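Local coordinates for jacalin-type lectin domain-containing protein (Musa acuminata, PDB 7KMV), which probably binds mannose-type sugars as a jacalin-related banana lectin, here in an engineered form that probably keeps antiviral activity but is less mitogenic, at residues W18-A23 and F44-L49. The protein carries 1 engineered substitution. Numbering follows the deposited sequence.
Sequences WDMGPA and FTRYGL
The backbone oxygen of Met20 is gripped end-on by the guanidinium of Arg46, with NH1 at 3.0 Å and NH2 at 3.1 Å from Met20 O. Met20 O lies almost exactly in the guanidinium plane, and NH2 arrives nearly in line with the carbonyl bond (C=O...N 167°). NH1 also donates to Pro22 O at 2.8 Å, a bent bond in which the nitrogen stands above that carbonyl's plane. Arg46 reaches this loop because its chain runs straight from CG to NE, passing Ala23. Phe44 CE1 sits over the centre of one guanidinium face, 3.4 Å above its plane.

Phe44 in turn is met by Met20: the side chain, bent at chi3 (114°), lays CE over the ring, 4.1 Å from its centroid and on the same side as the guanidinium, while SD approaches obliquely in a Met-aromatic contact. Ala23 CB closes the group at 3.7 Å from Phe44 CB. Asp19 OD1 takes the backbone N-H of Gly21 in an Asx turn and is also hydrogen-bonded to the Tyr138 hydroxyl; OD2 forms a salt bridge with Lys6.

The contact joins two sheets of the jacalin fold, tying the connection after strand 16-19 to strand 37-46 where Arg46 opens the type I' turn to Leu49. Because all three Arg46 bonds go to main-chain oxygens, the grip depends on the loop's backbone path and would be expected to restrain it.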
ATOM      1  N   TRP A  18      -5.958  10.857 -14.098  1.00 19.73           N
ATOM      2  CA  TRP A  18      -7.376  10.796 -13.748  1.00 18.42           C
ATOM      3  C   TRP A  18      -7.505  10.662 -12.257  1.00 21.48           C
ATOM      4  O   TRP A  18      -6.610  10.114 -11.589  1.00 19.12           O
ATOM      5  CB  TRP A  18      -8.123   9.683 -14.467  1.00 16.37           C
ATOM      6  CG  TRP A  18      -7.592   8.304 -14.254  1.00 16.03           C
ATOM      7  CD1 TRP A  18      -6.702   7.649 -15.049  1.00 18.76           C
ATOM      8  CD2 TRP A  18      -8.058   7.339 -13.293  1.00 15.33           C
ATOM      9  NE1 TRP A  18      -6.542   6.356 -14.622  1.00 17.65           N
ATOM     10  CE2 TRP A  18      -7.364   6.133 -13.545  1.00 18.95           C
ATOM     11  CE3 TRP A  18      -8.952   7.391 -12.212  1.00 15.56           C
ATOM     12  CZ2 TRP A  18      -7.528   4.991 -12.746  1.00 17.65           C
ATOM     13  CZ3 TRP A  18      -9.156   6.250 -11.458  1.00 16.10           C
ATOM     14  CH2 TRP A  18      -8.447   5.065 -11.720  1.00 16.88           C
ATOM     15  N   ASP A  19      -8.605  11.185 -11.729  1.00 16.82           N
ATOM     16  CA  ASP A  19      -8.812  11.211 -10.290  1.00 16.16           C
ATOM     17  C   ASP A  19     -10.296  11.251  -9.989  1.00 18.58           C
ATOM     18  O   ASP A  19     -10.962  12.244 -10.260  1.00 18.65           O
ATOM     19  CB  ASP A  19      -8.079  12.435  -9.694  1.00 17.70           C
ATOM     20  CG  ASP A  19      -7.939  12.405  -8.184  1.00 21.48           C
ATOM     21  OD1 ASP A  19      -8.731  11.686  -7.524  1.00 17.10           O
ATOM     22  OD2 ASP A  19      -7.034  13.078  -7.667  1.00 31.46           O
ATOM     23  N   MET A  20     -10.799  10.166  -9.412  1.00 14.43           N
ATOM     24  CA  MET A  20     -12.194   9.988  -9.022  1.00 13.88           C
ATOM     25  C   MET A  20     -12.557  10.869  -7.798  1.00 17.69           C
ATOM     26  O   MET A  20     -13.721  11.257  -7.635  1.00 15.43           O
ATOM     27  CB  MET A  20     -12.400   8.508  -8.648  1.00 15.26           C
ATOM     28  CG  MET A  20     -13.826   8.104  -8.516  1.00 17.76           C
ATOM     29  SD  MET A  20     -13.997   6.547  -7.660  1.00 18.17           S
ATOM     30  CE  MET A  20     -14.846   7.131  -6.131  1.00 15.51           C
ATOM     31  N   GLY A  21     -11.573  11.075  -6.923  1.00 14.82           N
ATOM     32  CA  GLY A  21     -11.744  11.729  -5.630  1.00 14.43           C
ATOM     33  C   GLY A  21     -12.283  10.692  -4.648  1.00 16.46           C
ATOM     34  O   GLY A  21     -12.653   9.591  -5.070  1.00 15.38           O
ATOM     35  N   PRO A  22     -12.326  10.957  -3.320  1.00 13.41           N
ATOM     36  CA  PRO A  22     -12.887   9.945  -2.402  1.00 12.70           C
ATOM     37  C   PRO A  22     -14.411   9.936  -2.411  1.00 16.46           C
ATOM     38  O   PRO A  22     -15.031  10.968  -2.683  1.00 16.99           O
ATOM     39  CB  PRO A  22     -12.374  10.397  -1.028  1.00 14.74           C
ATOM     40  CG  PRO A  22     -12.282  11.895  -1.155  1.00 19.61           C
ATOM     41  CD  PRO A  22     -11.926  12.188  -2.603  1.00 15.73           C
ATOM     42  N   ALA A  23     -15.022   8.796  -2.089  1.00 14.68           N
ATOM     43  CA  ALA A  23     -16.483   8.702  -2.006  1.00 16.25           C
ATOM     44  C   ALA A  23     -16.860   7.909  -0.783  1.00 23.34           C
ATOM     45  O   ALA A  23     -16.260   6.866  -0.517  1.00 21.33           O
ATOM     46  CB  ALA A  23     -17.064   8.044  -3.258  1.00 16.77           C
ATOM     47  N   PHE A  44     -20.431   5.573  -7.770  1.00 13.35           N
ATOM     48  CA  PHE A  44     -20.285   5.938  -6.368  1.00 12.85           C
ATOM     49  C   PHE A  44     -21.341   6.963  -5.993  1.00 17.13           C
ATOM     50  O   PHE A  44     -21.900   7.614  -6.881  1.00 15.05           O
ATOM     51  CB  PHE A  44     -18.864   6.495  -6.128  1.00 13.48           C
ATOM     52  CG  PHE A  44     -18.481   7.642  -7.035  1.00 14.14           C
ATOM     53  CD1 PHE A  44     -18.806   8.955  -6.702  1.00 15.73           C
ATOM     54  CD2 PHE A  44     -17.813   7.412  -8.230  1.00 14.99           C
ATOM     55  CE1 PHE A  44     -18.490  10.008  -7.565  1.00 16.55           C
ATOM     56  CE2 PHE A  44     -17.480   8.471  -9.083  1.00 16.62           C
ATOM     57  CZ  PHE A  44     -17.805   9.763  -8.734  1.00 16.36           C
ATOM     58  N   THR A  45     -21.612   7.102  -4.681  1.00 14.94           N
ATOM     59  CA  THR A  45     -22.600   8.064  -4.186  1.00 15.34           C
ATOM     60  C   THR A  45     -21.953   8.899  -3.113  1.00 18.12           C
ATOM     61  O   THR A  45     -21.322   8.344  -2.210  1.00 16.85           O
ATOM     62  CB  THR A  45     -23.886   7.337  -3.707  1.00 20.99           C
ATOM     63  OG1 THR A  45     -24.441   6.615  -4.804  1.00 20.75           O
ATOM     64  CG2 THR A  45     -24.943   8.300  -3.176  1.00 21.71           C
ATOM     65  N   ARG A  46     -22.046  10.233  -3.250  1.00 15.49           N
ATOM     66  CA  ARG A  46     -21.476  11.195  -2.287  1.00 14.49           C
ATOM     67  C   ARG A  46     -22.156  12.545  -2.434  1.00 19.18           C
ATOM     68  O   ARG A  46     -22.483  12.984  -3.556  1.00 17.71           O
ATOM     69  CB  ARG A  46     -19.950  11.360  -2.460  1.00 14.26           C
ATOM     70  CG  ARG A  46     -19.526  11.939  -3.824  1.00 16.02           C
ATOM     71  CD  ARG A  46     -18.018  11.991  -3.946  1.00 19.66           C
ATOM     72  NE  ARG A  46     -17.634  12.556  -5.229  1.00 17.61           N
ATOM     73  CZ  ARG A  46     -16.542  12.233  -5.911  1.00 27.17           C
ATOM     74  NH1 ARG A  46     -15.688  11.333  -5.428  1.00 14.51           N
ATOM     75  NH2 ARG A  46     -16.297  12.797  -7.085  1.00 20.25           N
ATOM     76  N   TYR A  47     -22.357  13.209  -1.292  1.00 15.17           N
ATOM     77  CA  TYR A  47     -22.952  14.542  -1.212  1.00 14.03           C
ATOM     78  C   TYR A  47     -24.343  14.632  -1.888  1.00 19.35           C
ATOM     79  O   TYR A  47     -24.720  15.699  -2.366  1.00 19.27           O
ATOM     80  CB  TYR A  47     -21.953  15.603  -1.739  1.00 14.46           C
ATOM     81  CG  TYR A  47     -20.656  15.576  -0.968  1.00 16.82           C
ATOM     82  CD1 TYR A  47     -20.534  16.237   0.251  1.00 18.27           C
ATOM     83  CD2 TYR A  47     -19.572  14.823  -1.413  1.00 18.14           C
ATOM     84  CE1 TYR A  47     -19.349  16.202   0.975  1.00 19.72           C
ATOM     85  CE2 TYR A  47     -18.377  14.788  -0.700  1.00 19.36           C
ATOM     86  CZ  TYR A  47     -18.276  15.469   0.500  1.00 25.15           C
ATOM     87  OH  TYR A  47     -17.107  15.433   1.210  1.00 26.76           O
ATOM     88  N   GLY A  48     -25.101  13.526  -1.844  1.00 15.81           N
ATOM     89  CA  GLY A  48     -26.475  13.450  -2.328  1.00 16.29           C
ATOM     90  C   GLY A  48     -26.667  13.059  -3.782  1.00 20.50           C
ATOM     91  O   GLY A  48     -27.808  13.020  -4.250  1.00 19.31           O
ATOM     92  N   LEU A  49     -25.567  12.748  -4.507  1.00 16.99           N
ATOM     93  CA  LEU A  49     -25.659  12.347  -5.919  1.00 16.27           C
ATOM     94  C   LEU A  49     -24.861  11.093  -6.207  1.00 19.52           C
ATOM     95  O   LEU A  49     -23.810  10.876  -5.605  1.00 18.64           O
ATOM     96  CB  LEU A  49     -25.155  13.466  -6.842  1.00 16.80           C
ATOM     97  CG  LEU A  49     -26.087  14.674  -7.100  1.00 21.36           C
ATOM     98  CD1 LEU A  49     -25.447  15.592  -8.095  1.00 21.62           C
ATOM     99  CD2 LEU A  49     -27.449  14.252  -7.661  1.00 24.62           C
TER